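Local coordinates for protein glycerol-3-phosphate dehydrogenase [NAD(+)] (Dunaliella salina, PDB 6IUY) that probably interconverts sn-glycerol 3-phosphate and dihydroxyacetone phosphate with NAD(+), in a chain that also carries a haloacid dehalogenase-like phosphatase domain, at residues K374-L378 and L436-F441; S405-N411 and E423-A429; R273-T279 and L440-F446; K255-M261 and V289-T295. All coordinates share one frame; numbering follows the deposited sequence.

All four contacts lie in the dehydrogenase half and use one mixed sheet and the helices packed on it. Contact 4 joins strands 257-262 and 293-297; contact 2 pairs strands 404-408 and 422-427 farther along the sheet, the two centres about 20 Å apart. Between them, contact 1 lays helix 431-441 on strand 374-377, and contact 3 ties the end of that helix to helix 266-282; their centres are about 10 Å apart, and they share Leu440 and Phe441. In sequence, contact 4 closes before contact 1 opens, contact 2 falls within contact 1 and contact 1 within contact 3, while contacts 3 and 4 interleave. Late residues thus pack on the early strand-helix-strand unit, whose helix start binds NAD.

Contact 1 (K374-L378 and L436-F441); sequences KAISL and LWQQLF
Ile376 of strand 374-377 lies on the indole of Trp437, and this is where the two segments pack most closely. CG1 of Ile376 extends opposite the backbone N (chi1 -172°), which turns the CG2 methyl over the six-membered ring: CG2 stands 3.5 Å from the centroid of that Trp437 ring and 10° off its normal, a CH-pi contact. CD1 reaches the pyrrole side of the same indole. The benzo part of the indole also approaches the strand backbone obliquely, Trp437 CZ2 3.4 Å from Ala375 C. One turn on, Phe441 offers its edge to the same methyl, with Ile376 CG2 4.1 Å from Phe441 CE2, while Leu378 CD1 sits 3.9 Å from Phe441 CZ.

Toward Lys374 the fit is looser and partly open to solvent. Lys374 CG only brushes Leu436 CD2 at 4.1 Å, and its amine goes on to a weak hydrogen bond with Tyr257 OH. A water accepts from Trp437 NE1 at 3.2 Å and donates to Ala375 O, so the indole N-H is satisfied without a direct bond between the segments. At the other end Leu378 touches NAD and also meets Cys350 and Trp267. The segment axes, 10.8 Å apart, cross at -59°: a helix laid across a face of the sheet in a Rossmann-type NAD-binding domain.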
# COMPACT_ATOMS: atom_id res chain seq x y z
N LYS A 374 25.89 -0.01 17.00
CA LYS A 374 24.70 0.09 16.16
C LYS A 374 24.28 -1.33 15.75
O LYS A 374 25.13 -2.15 15.38
CB LYS A 374 24.96 0.95 14.91
CG LYS A 374 25.59 2.33 15.18
CD LYS A 374 24.61 3.28 15.88
CE LYS A 374 25.25 4.63 16.21
NZ LYS A 374 26.09 5.18 15.10
N ALA A 375 22.99 -1.64 15.85
CA ALA A 375 22.50 -2.95 15.41
C ALA A 375 21.47 -2.80 14.28
O ALA A 375 20.76 -1.80 14.20
CB ALA A 375 21.89 -3.70 16.58
N ILE A 376 21.41 -3.81 13.41
CA ILE A 376 20.28 -3.93 12.49
C ILE A 376 19.89 -5.39 12.38
O ILE A 376 20.73 -6.27 12.44
CB ILE A 376 20.59 -3.37 11.10
CG1 ILE A 376 19.33 -3.33 10.23
CG2 ILE A 376 21.71 -4.16 10.44
CD1 ILE A 376 19.46 -2.47 8.94
N SER A 377 18.60 -5.63 12.23
CA SER A 377 18.07 -6.98 12.12
C SER A 377 17.48 -7.21 10.74
O SER A 377 16.75 -6.37 10.20
CB SER A 377 17.01 -7.20 13.19
OG SER A 377 16.38 -8.46 13.02
N LEU A 378 17.82 -8.34 10.14
CA LEU A 378 17.29 -8.77 8.86
C LEU A 378 16.30 -9.91 9.08
O LEU A 378 15.76 -10.47 8.12
CB LEU A 378 18.42 -9.22 7.94
CG LEU A 378 19.13 -8.17 7.10
CD1 LEU A 378 19.62 -7.00 7.96
CD2 LEU A 378 20.29 -8.80 6.35
N LEU A 436 24.25 5.35 7.94
CA LEU A 436 25.27 4.31 8.02
C LEU A 436 24.81 3.02 7.33
O LEU A 436 25.46 2.52 6.41
CB LEU A 436 25.61 4.03 9.49
CG LEU A 436 26.80 3.10 9.79
CD1 LEU A 436 28.11 3.83 9.55
CD2 LEU A 436 26.72 2.56 11.23
N TRP A 437 23.66 2.50 7.76
CA TRP A 437 23.11 1.29 7.17
C TRP A 437 22.90 1.41 5.66
O TRP A 437 23.18 0.46 4.91
CB TRP A 437 21.80 0.93 7.85
CG TRP A 437 21.99 0.55 9.28
CD1 TRP A 437 21.33 1.06 10.36
CD2 TRP A 437 22.94 -0.40 9.80
NE1 TRP A 437 21.78 0.46 11.51
CE2 TRP A 437 22.78 -0.43 11.19
CE3 TRP A 437 23.88 -1.23 9.21
CZ2 TRP A 437 23.54 -1.26 12.01
CZ3 TRP A 437 24.62 -2.07 10.02
CH2 TRP A 437 24.46 -2.08 11.40
N GLN A 438 22.43 2.56 5.19
CA GLN A 438 22.20 2.70 3.76
C GLN A 438 23.49 2.61 2.99
O GLN A 438 23.56 1.96 1.94
CB GLN A 438 21.48 4.01 3.42
CG GLN A 438 21.22 4.17 1.93
CD GLN A 438 20.40 5.41 1.60
OE1 GLN A 438 20.36 6.37 2.37
NE2 GLN A 438 19.74 5.40 0.45
N GLN A 439 24.53 3.28 3.50
CA GLN A 439 25.84 3.22 2.88
C GLN A 439 26.36 1.78 2.91
O GLN A 439 26.98 1.33 1.97
CB GLN A 439 26.84 4.18 3.56
CG GLN A 439 28.28 4.10 3.00
CD GLN A 439 29.22 5.18 3.57
OE1 GLN A 439 28.81 6.03 4.37
NE2 GLN A 439 30.48 5.15 3.14
N LEU A 440 26.07 1.05 3.98
CA LEU A 440 26.56 -0.33 4.09
C LEU A 440 25.86 -1.30 3.10
O LEU A 440 26.53 -2.04 2.37
CB LEU A 440 26.37 -0.82 5.52
CG LEU A 440 27.17 -2.03 5.99
CD1 LEU A 440 28.66 -1.82 5.72
CD2 LEU A 440 26.90 -2.28 7.47
N PHE A 441 24.53 -1.25 3.05
CA PHE A 441 23.74 -2.21 2.28
C PHE A 441 23.42 -1.85 0.83
O PHE A 441 23.25 -2.73 -0.01
CB PHE A 441 22.42 -2.48 3.00
CG PHE A 441 22.52 -3.43 4.15
CD1 PHE A 441 22.44 -4.80 3.95
CD2 PHE A 441 22.66 -2.95 5.45
CE1 PHE A 441 22.51 -5.68 5.00
CE2 PHE A 441 22.73 -3.83 6.53
CZ PHE A 441 22.66 -5.19 6.30
O HOH W 1 20.59 1.16 14.39

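Contact 2 (S405-N411 and E423-A429); sequences SVLMGAN and EAVIAYA. With NAD (nicotinamide-adenine-dinucleotide), chain C.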
# COMPACT_ATOMS: atom_id res chain seq x y z
N SER A 405 17.78 -1.05 14.17
CA SER A 405 17.05 -0.83 12.93
C SER A 405 16.62 -2.17 12.33
O SER A 405 16.95 -3.23 12.88
CB SER A 405 17.92 -0.06 11.94
OG SER A 405 18.37 1.16 12.49
N VAL A 406 15.90 -2.14 11.20
CA VAL A 406 15.58 -3.34 10.43
C VAL A 406 15.78 -3.12 8.95
O VAL A 406 15.75 -1.98 8.46
CB VAL A 406 14.15 -3.83 10.65
CG1 VAL A 406 13.91 -4.21 12.11
CG2 VAL A 406 13.13 -2.78 10.12
N LEU A 407 16.02 -4.21 8.24
CA LEU A 407 16.04 -4.17 6.79
C LEU A 407 15.01 -5.19 6.34
O LEU A 407 15.18 -6.38 6.59
CB LEU A 407 17.43 -4.50 6.23
CG LEU A 407 17.70 -4.51 4.72
CD1 LEU A 407 19.20 -4.49 4.49
CD2 LEU A 407 17.12 -5.74 4.04
N MET A 408 13.95 -4.71 5.70
CA MET A 408 12.84 -5.57 5.26
C MET A 408 12.47 -5.25 3.83
O MET A 408 12.33 -4.08 3.47
CB MET A 408 11.63 -5.37 6.16
CG MET A 408 11.89 -5.61 7.61
SD MET A 408 11.78 -7.35 8.02
CE MET A 408 13.16 -7.53 9.16
N GLY A 409 12.34 -6.27 2.99
CA GLY A 409 12.03 -6.05 1.59
C GLY A 409 11.70 -7.36 0.90
O GLY A 409 11.81 -8.44 1.49
N ALA A 410 11.26 -7.27 -0.35
CA ALA A 410 11.02 -8.46 -1.16
C ALA A 410 12.37 -9.02 -1.58
O ALA A 410 12.93 -8.60 -2.60
CB ALA A 410 10.15 -8.13 -2.37
N ASN A 411 12.91 -9.94 -0.78
CA ASN A 411 14.32 -10.29 -0.92
C ASN A 411 14.69 -11.77 -0.98
O ASN A 411 15.61 -12.17 -0.26
CB ASN A 411 15.14 -9.70 0.24
CG ASN A 411 15.04 -8.19 0.37
OD1 ASN A 411 15.03 -7.46 -0.63
ND2 ASN A 411 15.02 -7.72 1.61
N GLU A 423 15.21 -4.57 -4.19
CA GLU A 423 15.10 -3.37 -3.36
C GLU A 423 14.68 -3.76 -1.96
O GLU A 423 14.18 -4.87 -1.73
CB GLU A 423 14.12 -2.34 -3.98
CG GLU A 423 12.76 -2.88 -4.37
CD GLU A 423 11.84 -1.85 -5.07
OE1 GLU A 423 12.27 -1.19 -6.05
OE2 GLU A 423 10.67 -1.72 -4.66
N ALA A 424 14.92 -2.87 -1.01
CA ALA A 424 14.49 -3.12 0.35
C ALA A 424 14.27 -1.82 1.08
O ALA A 424 14.80 -0.79 0.70
CB ALA A 424 15.52 -3.97 1.11
N VAL A 425 13.50 -1.89 2.15
CA VAL A 425 13.35 -0.78 3.09
C VAL A 425 14.34 -0.95 4.23
O VAL A 425 14.49 -2.06 4.75
CB VAL A 425 11.93 -0.75 3.69
CG1 VAL A 425 11.95 -0.04 5.03
CG2 VAL A 425 10.91 -0.14 2.71
N ILE A 426 15.01 0.12 4.64
CA ILE A 426 15.68 0.11 5.93
C ILE A 426 14.95 1.05 6.86
O ILE A 426 14.90 2.25 6.61
CB ILE A 426 17.18 0.49 5.83
CG1 ILE A 426 17.99 -0.74 5.39
CG2 ILE A 426 17.68 0.99 7.18
CD1 ILE A 426 19.51 -0.52 5.31
N ALA A 427 14.37 0.51 7.93
CA ALA A 427 13.67 1.33 8.89
C ALA A 427 14.60 1.62 10.06
O ALA A 427 14.95 0.71 10.80
CB ALA A 427 12.41 0.63 9.36
N TYR A 428 14.98 2.89 10.21
CA TYR A 428 16.05 3.26 11.14
C TYR A 428 15.52 3.58 12.53
O TYR A 428 14.41 4.10 12.70
CB TYR A 428 16.85 4.46 10.60
CG TYR A 428 16.03 5.67 10.19
CD1 TYR A 428 15.39 6.47 11.14
CD2 TYR A 428 15.90 6.02 8.84
CE1 TYR A 428 14.65 7.58 10.75
CE2 TYR A 428 15.16 7.13 8.46
CZ TYR A 428 14.54 7.90 9.42
OH TYR A 428 13.81 8.99 9.03
N ALA A 429 16.34 3.25 13.53
CA ALA A 429 16.01 3.50 14.93
C ALA A 429 16.05 4.99 15.20
O ALA A 429 15.27 5.52 15.98
CB ALA A 429 16.98 2.74 15.85
PA NAD C . 18.61 -20.24 6.61
O1A NAD C . 19.44 -20.43 5.41
O2A NAD C . 17.11 -20.40 6.37
O5B NAD C . 19.01 -21.32 7.76
C5B NAD C . 20.32 -21.91 7.77
C4B NAD C . 21.08 -21.46 9.04
O4B NAD C . 20.52 -21.97 10.10
C3B NAD C . 22.49 -22.06 9.03
O3B NAD C . 23.44 -21.15 8.70
C2B NAD C . 22.71 -22.56 10.47
O2B NAD C . 24.06 -22.11 10.93
C1B NAD C . 21.75 -22.02 11.13
N9A NAD C . 21.44 -22.82 12.24
C8A NAD C . 21.02 -24.10 12.27
N7A NAD C . 20.86 -24.44 13.57
C5A NAD C . 21.19 -23.38 14.35
C6A NAD C . 21.23 -23.18 15.72
N6A NAD C . 20.90 -24.14 16.72
N1A NAD C . 21.59 -22.00 16.22
C2A NAD C . 21.93 -20.99 15.37
N3A NAD C . 21.91 -21.17 14.03
C4A NAD C . 21.54 -22.37 13.53
O3 NAD C . 18.90 -18.77 7.18
PN NAD C . 18.71 -17.37 6.41
O1N NAD C . 18.37 -17.60 4.95
O2N NAD C . 19.96 -16.53 6.51
O5D NAD C . 17.47 -16.66 7.06
C5D NAD C . 17.53 -16.14 8.38
C4D NAD C . 16.49 -15.01 8.47
O4D NAD C . 16.48 -14.30 7.36
C3D NAD C . 15.11 -15.62 8.59
O3D NAD C . 14.45 -15.00 9.58
C2D NAD C . 14.43 -15.35 7.22
O2D NAD C . 12.96 -15.32 7.46
C1D NAD C . 14.95 -14.22 6.84
N1N NAD C . 14.97 -14.00 5.41
C2N NAD C . 15.32 -14.98 4.51
C3N NAD C . 15.33 -14.71 3.14
C7N NAD C . 15.71 -15.85 2.17
O7N NAD C . 15.46 -15.75 0.98
N7N NAD C . 16.37 -17.01 2.69
C4N NAD C . 14.99 -13.46 2.66
C5N NAD C . 14.67 -12.46 3.56
C6N NAD C . 14.67 -12.74 4.93
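With chi1 at -57°, Ser405 sets OG beside its own backbone N and facing Ala429; Leu407, its CG opposite the backbone N (chi1 -180°), lays CG and CD1 against Ile426. Ser405 OG accepts the Ala429 N-H at 3.1 Å, fastening the chain just past the end of strand 422-427. Without that hydroxyl, as in an alanine here, the amide would probably lose its mate and Tyr428-Ala429 be held less firmly. Between the strands, Val406 and Ala427 form an antiparallel hydrogen-bonded pair, Val406 N to Ala427 O 3.0 Å, and Met408 with Val425 forms the next, Val425 N to Met408 O 2.8 Å. This is the antiparallel step of an otherwise parallel Rossmann-type sheet. In the non-hydrogen-bonded pair between them the side chains of Leu407 and Ile426 cross at a slant, Leu407 CG 3.8 Å from Ile426 CG1, on the face covered by Trp437 and Phe441 of helix 431-441. On the other face Val406 CG2 touches Ala427 CB at 3.6 Å beneath helix 454-477. Leu407 CD2 reaches Ala424 CB at 3.8 Å, and beyond it Gly409 CA lies 4.0 Å from Ala424 CA. Past the sheet Asn411 O approaches C4N of the NAD nicotinamide ring at 3.3 Å.

Contact 3 (R273-T279 and L440-F446); sequences RMVAQST and LFQRPYF
Val275 and Phe441 bring the backbones closest, CA to CA 5.3 Å, where helix 431-441 ends against helix 266-282 and Gln442 leads into a type I turn from Arg443 to Phe446. Around that turn the side chains form a polar cluster beside an apolar one. Ser278 OG donates to Leu440 O at 2.6 Å, from above the carbonyl plane (45° out of it), and accepts from Arg443 NH1 at 2.9 Å; its hydroxyl thus links the helix end to the turn. The bent Arg443 chain, folded at chi2 and chi3, lays one face of its guanidinium over Gln277 CB, and NH1 is also salt-bridged to Glu281. Gln277 OE1 takes the Tyr445 hydroxyl proton at 2.6 Å, near the plane of the phenol ring, plus a weak bond from Arg443 NE; Gln277 NE2 turns to Glu419. A water joins Tyr445 OH to Arg273 NH1, whose guanidinium is further held by a salt bridge to Glu419 and a bond from NE to the backbone O of Asp326. Helix 266-282 is the first helix of the Rossmann-type dinucleotide fold, and the amides of Ala266 and Trp267 at its start bond NAD. Its apolar side meets rings: Met274 SD makes Met-aromatic contacts with Phe446, over the face at 3.9 Å from the centroid, and obliquely with Tyr445, while Met274 CE lies over the Phe446 face, a CH-pi contact 3.6 Å from its centroid. Val275 CG2 sits over the Phe441 ring, 3.8 Å from the centroid, and Thr279 CG2 touches Leu440 CD1.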
# COMPACT_ATOMS: atom_id res chain seq x y z
N ARG A 273 27.62 -10.57 1.57
CA ARG A 273 28.29 -10.39 0.28
C ARG A 273 28.13 -8.95 -0.23
O ARG A 273 29.07 -8.38 -0.82
CB ARG A 273 27.74 -11.37 -0.75
CG ARG A 273 28.24 -11.11 -2.16
CD ARG A 273 27.72 -12.12 -3.18
NE ARG A 273 28.58 -12.10 -4.37
CZ ARG A 273 28.34 -11.38 -5.47
NH1 ARG A 273 27.26 -10.61 -5.54
NH2 ARG A 273 29.18 -11.42 -6.49
N MET A 274 26.94 -8.39 -0.03
CA MET A 274 26.65 -7.02 -0.43
C MET A 274 27.34 -6.04 0.50
O MET A 274 27.94 -5.07 0.06
CB MET A 274 25.14 -6.75 -0.43
CG MET A 274 24.32 -7.67 -1.34
SD MET A 274 22.65 -6.98 -1.54
CE MET A 274 21.82 -7.49 -0.04
N VAL A 275 27.22 -6.30 1.79
CA VAL A 275 27.88 -5.54 2.84
C VAL A 275 29.41 -5.53 2.67
O VAL A 275 30.07 -4.49 2.80
CB VAL A 275 27.49 -6.12 4.18
CG1 VAL A 275 28.54 -5.89 5.23
CG2 VAL A 275 26.10 -5.60 4.56
N ALA A 276 29.96 -6.68 2.31
CA ALA A 276 31.39 -6.75 2.06
C ALA A 276 31.80 -5.92 0.84
O ALA A 276 32.88 -5.33 0.83
CB ALA A 276 31.83 -8.22 1.90
N GLN A 277 30.96 -5.85 -0.20
CA GLN A 277 31.28 -5.03 -1.38
C GLN A 277 31.35 -3.55 -1.02
O GLN A 277 32.21 -2.85 -1.54
CB GLN A 277 30.26 -5.22 -2.50
CG GLN A 277 30.32 -6.58 -3.15
CD GLN A 277 29.19 -6.82 -4.12
OE1 GLN A 277 28.14 -6.15 -4.07
NE2 GLN A 277 29.39 -7.79 -5.01
N SER A 278 30.45 -3.09 -0.16
CA SER A 278 30.43 -1.70 0.29
C SER A 278 31.69 -1.30 1.09
O SER A 278 32.27 -0.24 0.83
CB SER A 278 29.18 -1.45 1.12
OG SER A 278 28.01 -1.56 0.31
N THR A 279 32.09 -2.12 2.06
CA THR A 279 33.27 -1.80 2.85
C THR A 279 34.54 -1.85 2.02
O THR A 279 35.46 -1.06 2.21
CB THR A 279 33.43 -2.75 4.03
OG1 THR A 279 33.66 -4.08 3.54
CG2 THR A 279 32.19 -2.73 4.85
N LEU A 440 26.07 1.05 3.98
CA LEU A 440 26.56 -0.33 4.09
C LEU A 440 25.86 -1.30 3.10
O LEU A 440 26.53 -2.04 2.37
CB LEU A 440 26.37 -0.82 5.52
CG LEU A 440 27.17 -2.03 5.99
CD1 LEU A 440 28.66 -1.82 5.72
CD2 LEU A 440 26.90 -2.28 7.47
N PHE A 441 24.53 -1.25 3.05
CA PHE A 441 23.74 -2.21 2.28
C PHE A 441 23.42 -1.85 0.83
O PHE A 441 23.25 -2.73 -0.01
CB PHE A 441 22.42 -2.48 3.00
CG PHE A 441 22.52 -3.43 4.15
CD1 PHE A 441 22.44 -4.80 3.95
CD2 PHE A 441 22.66 -2.95 5.45
CE1 PHE A 441 22.51 -5.68 5.00
CE2 PHE A 441 22.73 -3.83 6.53
CZ PHE A 441 22.66 -5.19 6.30
N GLN A 442 23.29 -0.56 0.51
CA GLN A 442 22.89 -0.22 -0.86
C GLN A 442 23.96 -0.54 -1.90
O GLN A 442 25.10 -0.05 -1.81
CB GLN A 442 22.51 1.26 -0.97
CG GLN A 442 22.03 1.68 -2.35
CD GLN A 442 21.23 2.97 -2.31
OE1 GLN A 442 20.08 2.99 -1.88
NE2 GLN A 442 21.86 4.06 -2.72
N ARG A 443 23.58 -1.34 -2.89
CA ARG A 443 24.43 -1.67 -4.03
C ARG A 443 23.76 -1.20 -5.32
O ARG A 443 22.62 -0.75 -5.29
CB ARG A 443 24.69 -3.19 -4.07
CG ARG A 443 25.00 -3.82 -2.70
CD ARG A 443 26.34 -3.35 -2.22
NE ARG A 443 27.27 -3.29 -3.34
CZ ARG A 443 28.21 -2.36 -3.49
NH1 ARG A 443 28.36 -1.40 -2.58
NH2 ARG A 443 29.00 -2.39 -4.56
N PRO A 444 24.45 -1.27 -6.45
CA PRO A 444 23.76 -0.83 -7.68
C PRO A 444 22.59 -1.74 -8.06
O PRO A 444 21.74 -1.31 -8.82
CB PRO A 444 24.86 -0.89 -8.74
CG PRO A 444 26.13 -0.78 -7.97
CD PRO A 444 25.88 -1.50 -6.68
N TYR A 445 22.54 -2.95 -7.52
CA TYR A 445 21.46 -3.89 -7.81
C TYR A 445 20.55 -4.07 -6.59
O TYR A 445 19.63 -4.89 -6.59
CB TYR A 445 22.03 -5.25 -8.24
CG TYR A 445 23.02 -5.80 -7.25
CD1 TYR A 445 22.60 -6.54 -6.15
CD2 TYR A 445 24.38 -5.53 -7.38
CE1 TYR A 445 23.51 -7.04 -5.22
CE2 TYR A 445 25.29 -6.01 -6.45
CZ TYR A 445 24.86 -6.76 -5.37
OH TYR A 445 25.78 -7.24 -4.45
N PHE A 446 20.81 -3.31 -5.54
CA PHE A 446 20.04 -3.45 -4.32
C PHE A 446 19.73 -2.04 -3.79
O PHE A 446 20.53 -1.46 -3.05
CB PHE A 446 20.80 -4.31 -3.29
CG PHE A 446 19.95 -4.78 -2.14
CD1 PHE A 446 18.89 -5.65 -2.36
CD2 PHE A 446 20.20 -4.36 -0.84
CE1 PHE A 446 18.09 -6.11 -1.32
CE2 PHE A 446 19.41 -4.80 0.23
CZ PHE A 446 18.34 -5.68 -0.02
O HOH W 2 24.98 -10.17 -3.98

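Contact 4 (K255-M261 and V289-T295); sequences KRYKVTM and VFEKEVT
Strand 257-262, the first of the dinucleotide-binding sheet, pairs in parallel with the short strand 290-291, at Tyr257 and Phe290, then past a corner with strand 293-297. Tyr257 N donates to Val289 O at 2.7 Å and Tyr257 O accepts from Glu291 N at 2.6 Å. At the Lys292 corner a water bridges the break, accepting from Val259 N and donating to Glu291 O and Glu293 O. Pairing resumes with Thr295 N on Val259 O and Met261 N on Thr295 O, the latter 2.8 Å and nearly in line with the carbonyl. On the solvent side Glu291, bent at chi2, runs alongside Lys258, and its OE2 makes a long, weak salt bridge to Arg256 NH1 (3.4 Å), the carboxylate and guanidinium planes 89° apart. Cutting this side chain back to an alanine would probably leave Arg256 without its ion pair and Lys258 CG without the CG methylene beside it. On the buried side Tyr257 CD1 packs on Val289 CG2 at 3.5 Å and Val259 CG1 on Val294 CG1 at 4.0 Å. Helix 266-282 connects the strands as a beta-alpha-beta crossover and touches Val294 and Phe290; Phe290 also meets helix 431-441, and strand 346-349 flanks Val259 and Thr260.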
# COMPACT_ATOMS: atom_id res chain seq x y z
N LYS A 255 35.73 7.81 13.61
CA LYS A 255 35.33 6.42 13.86
C LYS A 255 35.35 5.61 12.56
O LYS A 255 34.92 6.08 11.50
CB LYS A 255 33.95 6.35 14.52
CG LYS A 255 33.75 5.06 15.33
CD LYS A 255 32.35 4.97 15.91
CE LYS A 255 32.20 3.77 16.85
NZ LYS A 255 30.86 3.74 17.53
N ARG A 256 35.88 4.39 12.65
CA ARG A 256 35.83 3.43 11.54
C ARG A 256 35.12 2.19 12.03
O ARG A 256 35.62 1.48 12.92
CB ARG A 256 37.22 3.08 11.01
CG ARG A 256 37.18 2.33 9.71
CD ARG A 256 38.54 1.76 9.31
NE ARG A 256 39.49 2.79 8.95
CZ ARG A 256 40.57 3.11 9.67
NH1 ARG A 256 40.83 2.46 10.79
NH2 ARG A 256 41.38 4.07 9.25
N TYR A 257 33.95 1.91 11.47
CA TYR A 257 33.09 0.86 11.99
C TYR A 257 33.59 -0.52 11.58
O TYR A 257 33.90 -0.73 10.40
CB TYR A 257 31.66 1.09 11.50
CG TYR A 257 30.97 2.24 12.18
CD1 TYR A 257 31.19 3.56 11.77
CD2 TYR A 257 30.11 2.03 13.24
CE1 TYR A 257 30.56 4.62 12.42
CE2 TYR A 257 29.47 3.08 13.87
CZ TYR A 257 29.70 4.37 13.46
OH TYR A 257 29.07 5.39 14.11
N LYS A 258 33.73 -1.43 12.53
CA LYS A 258 33.97 -2.85 12.21
C LYS A 258 32.61 -3.53 12.12
O LYS A 258 31.79 -3.39 13.02
CB LYS A 258 34.83 -3.57 13.26
CG LYS A 258 36.30 -3.09 13.39
CD LYS A 258 37.11 -4.10 14.24
CE LYS A 258 38.19 -3.42 15.08
NZ LYS A 258 39.06 -2.51 14.27
N VAL A 259 32.39 -4.29 11.05
CA VAL A 259 31.08 -4.91 10.84
C VAL A 259 31.11 -6.40 11.13
O VAL A 259 32.00 -7.10 10.66
CB VAL A 259 30.59 -4.69 9.41
CG1 VAL A 259 29.20 -5.29 9.21
CG2 VAL A 259 30.62 -3.19 9.07
N THR A 260 30.14 -6.87 11.90
CA THR A 260 29.98 -8.30 12.12
C THR A 260 28.56 -8.76 11.75
O THR A 260 27.58 -8.25 12.29
CB THR A 260 30.29 -8.66 13.57
OG1 THR A 260 31.69 -8.46 13.79
CG2 THR A 260 29.94 -10.12 13.87
N MET A 261 28.49 -9.73 10.84
CA MET A 261 27.25 -10.43 10.51
C MET A 261 27.05 -11.58 11.49
O MET A 261 27.91 -12.45 11.60
CB MET A 261 27.31 -10.95 9.06
CG MET A 261 26.16 -11.90 8.66
SD MET A 261 24.55 -11.07 8.57
CE MET A 261 23.88 -11.59 10.12
N VAL A 289 34.57 5.03 6.52
CA VAL A 289 33.74 4.82 7.70
C VAL A 289 33.65 3.33 8.10
O VAL A 289 33.13 3.02 9.17
CB VAL A 289 32.31 5.38 7.50
CG1 VAL A 289 31.53 4.56 6.51
CG2 VAL A 289 31.57 5.45 8.83
N PHE A 290 34.15 2.41 7.25
CA PHE A 290 34.10 0.97 7.59
C PHE A 290 35.46 0.26 7.54
O PHE A 290 36.29 0.52 6.65
CB PHE A 290 33.15 0.20 6.64
CG PHE A 290 31.77 0.74 6.61
CD1 PHE A 290 30.96 0.64 7.72
CD2 PHE A 290 31.26 1.33 5.46
CE1 PHE A 290 29.69 1.14 7.69
CE2 PHE A 290 29.99 1.83 5.44
CZ PHE A 290 29.21 1.73 6.55
N GLU A 291 35.67 -0.66 8.48
CA GLU A 291 36.76 -1.64 8.35
C GLU A 291 36.54 -2.45 7.09
O GLU A 291 35.41 -2.78 6.76
CB GLU A 291 36.82 -2.56 9.57
CG GLU A 291 37.72 -2.07 10.70
CD GLU A 291 39.15 -1.82 10.23
OE1 GLU A 291 39.74 -2.71 9.57
OE2 GLU A 291 39.69 -0.72 10.50
N LYS A 292 37.62 -2.76 6.37
CA LYS A 292 37.48 -3.49 5.11
C LYS A 292 36.95 -4.89 5.34
O LYS A 292 36.11 -5.39 4.58
CB LYS A 292 38.81 -3.57 4.37
CG LYS A 292 38.68 -4.28 3.03
CD LYS A 292 39.99 -4.34 2.26
CE LYS A 292 39.79 -4.95 0.89
NZ LYS A 292 41.04 -4.90 0.07
N GLU A 293 37.41 -5.52 6.42
CA GLU A 293 37.04 -6.89 6.69
C GLU A 293 35.74 -7.04 7.47
O GLU A 293 35.54 -6.43 8.53
CB GLU A 293 38.17 -7.58 7.45
CG GLU A 293 37.79 -8.96 7.97
CD GLU A 293 38.98 -9.69 8.59
OE1 GLU A 293 39.83 -10.17 7.80
OE2 GLU A 293 39.07 -9.79 9.83
N VAL A 294 34.86 -7.91 6.97
CA VAL A 294 33.60 -8.17 7.65
C VAL A 294 33.66 -9.52 8.31
O VAL A 294 34.00 -10.50 7.66
CB VAL A 294 32.39 -8.15 6.67
CG1 VAL A 294 31.10 -8.39 7.43
CG2 VAL A 294 32.32 -6.86 5.93
N THR A 295 33.27 -9.60 9.57
CA THR A 295 33.34 -10.87 10.26
C THR A 295 31.97 -11.52 10.18
O THR A 295 30.95 -10.84 10.30
CB THR A 295 33.79 -10.65 11.72
OG1 THR A 295 35.11 -10.11 11.71
CG2 THR A 295 33.81 -11.92 12.48
O HOH W 3 34.02 -4.11 8.80
O HOH W 4 35.46 -7.19 11.10